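Local coordinates for uncharacterized protein (Streptococcus mutans, PDB 3L7Y) that binds magnesium and, as a haloacid dehalogenase-like protein, may act as a phosphatase, though it remains uncharacterized, at residues V39-M44 with L247-D252; P135-A140 with L185-K190. All coordinates share one frame; numbering follows the deposited sequence.

Contact 1 of 2, residues V39-M44 with L247-D252; sequences VIATDM and LMAFGD. With MG (magnesium ion), chain B.
Asp43 and Asp252 reach the same magnesium ion from neighbouring strand ends. Their carboxylate planes are turned 33° apart, and each gives OD2 to the metal, with Asp43 OD2 at 2.4 Å from the magnesium ion. Asp43 OD2 and Asp252 OD2 are 3.0 Å apart because both are bound to the ion; the pair is not a hydrogen bond. CG of Asp43 stands anti to its backbone N (chi1 179°), which carries the carboxylate beyond the strand end; Thr47 holds OD2 by a hydrogen bond and Lys229 NZ forms a salt bridge with OD1. Four waters and the backbone O of Asp45 complete the site. This is the HAD-type Rossmannoid core, where parallel strands 39-42 and 247-251 lie side by side within the sheet and deliver acidic residues from their C-terminal ends. Asp43 N donates to Phe250 O at 3.0 Å. Ile40 runs alongside Phe250, its CG2 meeting the ring edge in plane, 4.0 Å from Phe250 CE1, while Thr42 OG1 touches Phe250 CB and donates to Asp43 O at 2.7 Å. On the face carrying Ala41 and Ala249, Val39 meets Leu247, both touching Leu237 of helix 229-239, though the valine's rotamer is doubtful.

Contact 2 of 2, residues P135-A140 with L185-K190; sequences PQAVIA and LTLQVK
Antiparallel pairing of strands 138-143 and 182-188 forms the middle of the second sheet of this protein, the one belonging to the cap domain that Cof-type members of the HAD superfamily insert into their core. Two hydrogen-bonded pairs flank one non-hydrogen-bonded pair. At the first, Val138 N donates to Gln188 O, and Gln188 N returns a bond of 2.9 Å to Val138 O. At the second, Ala140 and Thr186 likewise exchange two bonds, the shorter being Thr186 N to Ala140 O at 2.7 Å. Leu187 CA adds a CH contact to Val138 O, 3.2 Å away.

The side chains sort onto two faces. Ile139 and Leu187, the pair between the doubly bonded ones, lie side by side and point the same way, with Ile139 CG1 3.7 Å from Leu187 CD2. Ile139 CG1 is anti to the carbonyl carbon (chi1 -61°), which brings that branch to the leucine methyl. Just before one strand and just after the other, Ala137 CB fits against Val189 CG1 at 3.8 Å. Ile130 of helix 120-133 packs on Ala137 and Ile139. The other face bears Val138, Ala140, Thr186 and Gln188. There Gln188 is extended beside Val138, its OE1 4.0 Å from Val138 CG2, a contact of van der Waals type; Ile157 of helix 155-161 touches both residues. Thr186 OG1 turns to Asp221 on strand 219-224 for its hydrogen bond, and Gln188 NE2 makes a weak one to Tyr219 OH of the same strand.

Chemically, then, the backbone bonds set the register, while the side chains contribute mostly apolar packing between the two strands. The pairing thus rests on the main chain, and the polar bonds of Thr186 OG1 and Gln188 NE2 serve instead to tie strand 182-188 to its other neighbour, strand 219-224.

From the N terminus the chain first lays down strand 39-42, then builds neighbouring core strands of the eight-stranded sheet before entering the cap. There, contact 2 closes a short loop, with 44 residues between its segments 135-140 and 185-190. Only after the remaining cap strands and helix 229-239 does the chain reach 247-252 and close the far longer loop of contact 1, 202 residues between its segments. Contact 2 is thus nested inside contact 1, and the two do not touch: their centres are 27 Å apart and their nearest atoms about 13 Å. Contact 1 joins two strands of the core sheet and contact 2 two strands of the six-stranded cap sheet, on opposite sides of the chain's centre.

Contact 1 of 2, residues V39-M44 with L247-D252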
ATOM      1  N   VAL A  39       0.343  -4.984  17.990  1.00 15.50           N
ATOM      2  CA  VAL A  39       0.604  -5.074  16.560  1.00 15.81           C
ATOM      3  C   VAL A  39       1.288  -3.807  16.084  1.00 19.13           C
ATOM      4  O   VAL A  39       0.959  -2.701  16.531  1.00 15.84           O
ATOM      5  CB  VAL A  39      -0.654  -5.488  15.723  1.00 19.88           C
ATOM      6  CG1 VAL A  39      -1.922  -5.447  16.557  1.00 24.07           C
ATOM      7  CG2 VAL A  39      -0.763  -4.693  14.420  1.00 16.52           C
ATOM      8  N   ILE A  40       2.300  -3.992  15.242  1.00 11.79           N
ATOM      9  CA  ILE A  40       3.056  -2.894  14.665  1.00 11.63           C
ATOM     10  C   ILE A  40       2.890  -2.993  13.153  1.00 16.68           C
ATOM     11  O   ILE A  40       3.198  -4.024  12.556  1.00 14.79           O
ATOM     12  CB  ILE A  40       4.545  -3.005  15.004  1.00 12.63           C
ATOM     13  CG1 ILE A  40       4.772  -2.960  16.523  1.00 17.75           C
ATOM     14  CG2 ILE A  40       5.353  -1.900  14.296  1.00 14.44           C
ATOM     15  CD1 ILE A  40       6.226  -3.090  16.912  1.00 17.29           C
ATOM     16  N   ALA A  41       2.406  -1.924  12.538  1.00 16.94           N
ATOM     17  CA  ALA A  41       2.116  -1.929  11.110  1.00 12.68           C
ATOM     18  C   ALA A  41       2.883  -0.819  10.450  1.00 10.63           C
ATOM     19  O   ALA A  41       2.871   0.307  10.919  1.00 15.82           O
ATOM     20  CB  ALA A  41       0.607  -1.738  10.874  1.00 10.36           C
ATOM     21  N   THR A  42       3.562  -1.118   9.357  1.00 14.61           N
ATOM     22  CA  THR A  42       4.292  -0.062   8.684  1.00 12.61           C
ATOM     23  C   THR A  42       4.089  -0.007   7.183  1.00 16.02           C
ATOM     24  O   THR A  42       4.092  -1.030   6.483  1.00 14.70           O
ATOM     25  CB  THR A  42       5.792  -0.163   8.941  1.00 11.08           C
ATOM     26  OG1 THR A  42       6.440   0.994   8.405  1.00 15.04           O
ATOM     27  CG2 THR A  42       6.355  -1.406   8.269  1.00 11.38           C
ATOM     28  N   ASP A  43       3.942   1.212   6.688  1.00 17.12           N
ATOM     29  CA  ASP A  43       4.063   1.451   5.264  1.00 15.86           C
ATOM     30  C   ASP A  43       5.496   1.104   4.827  1.00 16.07           C
ATOM     31  O   ASP A  43       6.400   1.039   5.670  1.00 10.78           O
ATOM     32  CB  ASP A  43       3.756   2.907   4.975  1.00 16.86           C
ATOM     33  CG  ASP A  43       3.882   3.237   3.525  1.00 22.11           C
ATOM     34  OD1 ASP A  43       3.587   2.350   2.692  1.00 17.15           O
ATOM     35  OD2 ASP A  43       4.295   4.371   3.225  1.00 22.43           O
ATOM     36  N   MET A  44       5.706   0.881   3.525  1.00 15.76           N
ATOM     37  CA  MET A  44       7.030   0.512   3.008  1.00 14.87           C
ATOM     38  C   MET A  44       7.795   1.665   2.347  1.00 15.10           C
ATOM     39  O   MET A  44       8.682   2.271   2.960  1.00 11.85           O
ATOM     40  CB  MET A  44       6.914  -0.677   2.045  1.00 21.89           C
ATOM     41  CG  MET A  44       6.637  -1.984   2.753  1.00 14.80           C
ATOM     42  SD  MET A  44       8.042  -2.471   3.766  1.00 15.97           S
ATOM     43  CE  MET A  44       9.195  -2.980   2.487  1.00 25.34           C
ATOM     44  N   LEU A 247      -2.526  -0.750  18.679  1.00 15.88           N
ATOM     45  CA  LEU A 247      -1.935  -0.589  17.353  1.00 19.21           C
ATOM     46  C   LEU A 247      -0.897   0.535  17.303  1.00 19.03           C
ATOM     47  O   LEU A 247      -1.165   1.667  17.707  1.00 13.59           O
ATOM     48  CB  LEU A 247      -3.032  -0.389  16.295  1.00 12.36           C
ATOM     49  CG  LEU A 247      -2.538  -0.251  14.853  1.00 12.38           C
ATOM     50  CD1 LEU A 247      -1.728  -1.483  14.435  1.00 19.70           C
ATOM     51  CD2 LEU A 247      -3.701  -0.051  13.899  1.00 14.22           C
ATOM     52  N   MET A 248       0.303   0.199  16.847  1.00 14.98           N
ATOM     53  CA  MET A 248       1.290   1.194  16.472  1.00 14.99           C
ATOM     54  C   MET A 248       1.455   1.109  14.955  1.00 12.53           C
ATOM     55  O   MET A 248       1.561   0.009  14.415  1.00 10.73           O
ATOM     56  CB  MET A 248       2.624   0.917  17.174  1.00 12.39           C
ATOM     57  CG  MET A 248       3.802   1.741  16.659  1.00 11.24           C
ATOM     58  SD  MET A 248       5.384   1.195  17.369  1.00 16.47           S
ATOM     59  CE  MET A 248       5.252   1.936  18.996  1.00 19.97           C
ATOM     60  N   ALA A 249       1.470   2.254  14.277  1.00 12.53           N
ATOM     61  CA  ALA A 249       1.486   2.290  12.817  1.00 18.31           C
ATOM     62  C   ALA A 249       2.289   3.467  12.273  1.00 17.10           C
ATOM     63  O   ALA A 249       2.253   4.558  12.845  1.00 11.53           O
ATOM     64  CB  ALA A 249       0.064   2.341  12.284  1.00 24.93           C
ATOM     65  N   PHE A 250       3.002   3.234  11.169  1.00 10.12           N
ATOM     66  CA  PHE A 250       3.849   4.239  10.522  1.00 13.18           C
ATOM     67  C   PHE A 250       3.425   4.489   9.075  1.00 14.95           C
ATOM     68  O   PHE A 250       3.128   3.552   8.369  1.00 13.30           O
ATOM     69  CB  PHE A 250       5.307   3.761  10.494  1.00 13.96           C
ATOM     70  CG  PHE A 250       5.881   3.471  11.856  1.00 10.87           C
ATOM     71  CD1 PHE A 250       5.692   2.233  12.444  1.00 11.06           C
ATOM     72  CD2 PHE A 250       6.610   4.441  12.532  1.00 11.02           C
ATOM     73  CE1 PHE A 250       6.212   1.947  13.688  1.00 11.53           C
ATOM     74  CE2 PHE A 250       7.147   4.174  13.788  1.00 11.34           C
ATOM     75  CZ  PHE A 250       6.942   2.927  14.372  1.00 13.89           C
ATOM     76  N   GLY A 251       3.433   5.743   8.628  1.00  9.68           N
ATOM     77  CA  GLY A 251       3.087   6.055   7.251  1.00  9.45           C
ATOM     78  C   GLY A 251       3.689   7.379   6.816  1.00 21.43           C
ATOM     79  O   GLY A 251       4.178   8.154   7.655  1.00 16.20           O
ATOM     80  N   ASP A 252       3.673   7.631   5.508  1.00  9.33           N
ATOM     81  CA  ASP A 252       4.149   8.895   4.966  1.00 12.55           C
ATOM     82  C   ASP A 252       3.253   9.394   3.838  1.00 17.46           C
ATOM     83  O   ASP A 252       3.556  10.416   3.233  1.00 18.95           O
ATOM     84  CB  ASP A 252       5.590   8.790   4.454  1.00 11.73           C
ATOM     85  CG  ASP A 252       5.675   8.186   3.054  1.00 23.02           C
ATOM     86  OD1 ASP A 252       6.548   8.602   2.263  1.00 21.79           O
ATOM     87  OD2 ASP A 252       4.869   7.290   2.745  1.00 16.22           O
TER
HETATM   88 MG    MG B 271       4.584   5.601   1.136  1.00  9.48          MG
HETATM   89  O   HOH W   1       4.187   3.547  -0.358  1.00 43.01           O
HETATM   90  O   HOH W   2       5.716   7.459  -0.048  1.00 25.16           O
HETATM   91  O   HOH W   3       3.415   6.553  -0.849  1.00 38.92           O
HETATM   92  O   HOH W   4       2.162   5.446   1.548  1.00 16.37           O

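Contact 2 of 2, residues P135-A140 with L185-K190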
ATOM      1  N   PRO A 135      -7.113  11.106 -21.075  1.00 15.57           N
ATOM      2  CA  PRO A 135      -6.216  10.341 -21.940  1.00 12.11           C
ATOM      3  C   PRO A 135      -4.767  10.452 -21.461  1.00 23.35           C
ATOM      4  O   PRO A 135      -3.934   9.635 -21.876  1.00 17.39           O
ATOM      5  CB  PRO A 135      -6.368  11.023 -23.307  1.00 11.88           C
ATOM      6  CG  PRO A 135      -7.617  11.850 -23.218  1.00 22.31           C
ATOM      7  CD  PRO A 135      -7.759  12.230 -21.778  1.00 19.02           C
ATOM      8  N   GLN A 136      -4.461  11.440 -20.617  1.00 17.26           N
ATOM      9  CA  GLN A 136      -3.076  11.612 -20.175  1.00 24.02           C
ATOM     10  C   GLN A 136      -2.680  10.616 -19.090  1.00 20.56           C
ATOM     11  O   GLN A 136      -1.492  10.430 -18.829  1.00 18.10           O
ATOM     12  CB  GLN A 136      -2.763  13.055 -19.732  1.00 16.63           C
ATOM     13  CG  GLN A 136      -3.434  13.503 -18.417  1.00 23.43           C
ATOM     14  CD  GLN A 136      -4.878  13.973 -18.614  1.00 24.87           C
ATOM     15  OE1 GLN A 136      -5.631  13.392 -19.392  1.00 23.52           O
ATOM     16  NE2 GLN A 136      -5.263  15.023 -17.900  1.00 20.06           N
ATOM     17  N   ALA A 137      -3.654   9.960 -18.466  1.00 15.09           N
ATOM     18  CA  ALA A 137      -3.300   9.026 -17.393  1.00 17.48           C
ATOM     19  C   ALA A 137      -2.843   7.694 -17.967  1.00 19.98           C
ATOM     20  O   ALA A 137      -3.513   7.112 -18.816  1.00 18.96           O
ATOM     21  CB  ALA A 137      -4.448   8.819 -16.430  1.00 11.39           C
ATOM     22  N   VAL A 138      -1.690   7.223 -17.505  1.00 20.83           N
ATOM     23  CA  VAL A 138      -1.229   5.885 -17.843  1.00 15.95           C
ATOM     24  C   VAL A 138      -1.907   4.878 -16.924  1.00 16.22           C
ATOM     25  O   VAL A 138      -1.866   5.003 -15.687  1.00 19.15           O
ATOM     26  CB  VAL A 138       0.304   5.754 -17.724  1.00 20.52           C
ATOM     27  CG1 VAL A 138       0.729   4.328 -18.024  1.00 18.57           C
ATOM     28  CG2 VAL A 138       0.986   6.713 -18.691  1.00 26.22           C
ATOM     29  N   ILE A 139      -2.524   3.872 -17.530  1.00  8.84           N
ATOM     30  CA  ILE A 139      -3.305   2.904 -16.783  1.00  8.41           C
ATOM     31  C   ILE A 139      -2.576   1.578 -16.627  1.00 12.85           C
ATOM     32  O   ILE A 139      -2.234   0.922 -17.611  1.00 18.77           O
ATOM     33  CB  ILE A 139      -4.659   2.629 -17.477  1.00 18.99           C
ATOM     34  CG1 ILE A 139      -5.501   3.916 -17.563  1.00 16.14           C
ATOM     35  CG2 ILE A 139      -5.406   1.518 -16.750  1.00 13.02           C
ATOM     36  CD1 ILE A 139      -6.681   3.835 -18.579  1.00  8.14           C
ATOM     37  N   ALA A 140      -2.366   1.165 -15.387  1.00  7.91           N
ATOM     38  CA  ALA A 140      -1.800  -0.151 -15.128  1.00 12.32           C
ATOM     39  C   ALA A 140      -2.747  -1.005 -14.286  1.00 12.11           C
ATOM     40  O   ALA A 140      -3.333  -0.532 -13.308  1.00 15.30           O
ATOM     41  CB  ALA A 140      -0.443  -0.029 -14.468  1.00 13.24           C
ATOM     42  N   LEU A 185      -6.164  -1.022  -9.737  1.00  7.38           N
ATOM     43  CA  LEU A 185      -5.499  -0.391 -10.872  1.00  8.86           C
ATOM     44  C   LEU A 185      -4.625   0.750 -10.392  1.00  7.44           C
ATOM     45  O   LEU A 185      -4.810   1.262  -9.295  1.00 14.91           O
ATOM     46  CB  LEU A 185      -6.497   0.185 -11.879  1.00 11.97           C
ATOM     47  CG  LEU A 185      -7.816  -0.535 -12.170  1.00 17.06           C
ATOM     48  CD1 LEU A 185      -8.448   0.107 -13.392  1.00 18.68           C
ATOM     49  CD2 LEU A 185      -7.575  -2.009 -12.387  1.00 32.29           C
ATOM     50  N   THR A 186      -3.702   1.186 -11.235  1.00 13.93           N
ATOM     51  CA  THR A 186      -2.896   2.345 -10.891  1.00 20.57           C
ATOM     52  C   THR A 186      -2.864   3.339 -12.038  1.00 21.68           C
ATOM     53  O   THR A 186      -2.679   2.964 -13.197  1.00 21.32           O
ATOM     54  CB  THR A 186      -1.462   1.945 -10.479  1.00 22.46           C
ATOM     55  OG1 THR A 186      -1.508   1.118  -9.304  1.00 14.83           O
ATOM     56  CG2 THR A 186      -0.629   3.189 -10.185  1.00 24.68           C
ATOM     57  N   LEU A 187      -3.077   4.610 -11.722  1.00  7.42           N
ATOM     58  CA  LEU A 187      -2.922   5.646 -12.717  1.00 10.84           C
ATOM     59  C   LEU A 187      -1.637   6.407 -12.450  1.00 14.54           C
ATOM     60  O   LEU A 187      -1.366   6.797 -11.312  1.00 20.67           O
ATOM     61  CB  LEU A 187      -4.101   6.612 -12.693  1.00 14.52           C
ATOM     62  CG  LEU A 187      -5.510   6.050 -12.889  1.00 17.52           C
ATOM     63  CD1 LEU A 187      -6.476   7.192 -13.110  1.00  8.12           C
ATOM     64  CD2 LEU A 187      -5.534   5.086 -14.067  1.00 13.09           C
ATOM     65  N   GLN A 188      -0.848   6.624 -13.494  1.00 14.66           N
ATOM     66  CA  GLN A 188       0.274   7.544 -13.375  1.00 19.96           C
ATOM     67  C   GLN A 188      -0.147   8.860 -13.990  1.00 18.75           C
ATOM     68  O   GLN A 188      -0.549   8.915 -15.161  1.00 21.80           O
ATOM     69  CB  GLN A 188       1.538   7.007 -14.051  1.00 24.01           C
ATOM     70  CG  GLN A 188       2.779   7.828 -13.703  1.00 26.37           C
ATOM     71  CD  GLN A 188       3.882   7.655 -14.719  1.00 33.38           C
ATOM     72  OE1 GLN A 188       3.673   7.844 -15.914  1.00 32.22           O
ATOM     73  NE2 GLN A 188       5.068   7.297 -14.250  1.00 35.68           N
ATOM     74  N   VAL A 189      -0.073   9.915 -13.187  1.00 18.01           N
ATOM     75  CA  VAL A 189      -0.665  11.190 -13.544  1.00 21.47           C
ATOM     76  C   VAL A 189       0.235  12.292 -13.030  1.00 19.34           C
ATOM     77  O   VAL A 189       1.086  12.048 -12.177  1.00 17.90           O
ATOM     78  CB  VAL A 189      -2.036  11.345 -12.872  1.00 15.95           C
ATOM     79  CG1 VAL A 189      -2.958  10.203 -13.275  1.00 14.89           C
ATOM     80  CG2 VAL A 189      -1.880  11.370 -11.371  1.00 15.70           C
ATOM     81  N   LYS A 190       0.060  13.496 -13.560  1.00 18.02           N
ATOM     82  CA  LYS A 190       0.729  14.663 -13.004  1.00 22.46           C
ATOM     83  C   LYS A 190       0.200  14.885 -11.591  1.00 21.67           C
ATOM     84  O   LYS A 190      -1.013  14.896 -11.376  1.00 15.43           O
ATOM     85  CB  LYS A 190       0.465  15.894 -13.875  1.00 24.76           C
ATOM     86  CG  LYS A 190       1.451  16.068 -15.015  1.00 28.72           C
ATOM     87  CD  LYS A 190       1.078  17.243 -15.912  1.00 29.81           C
TER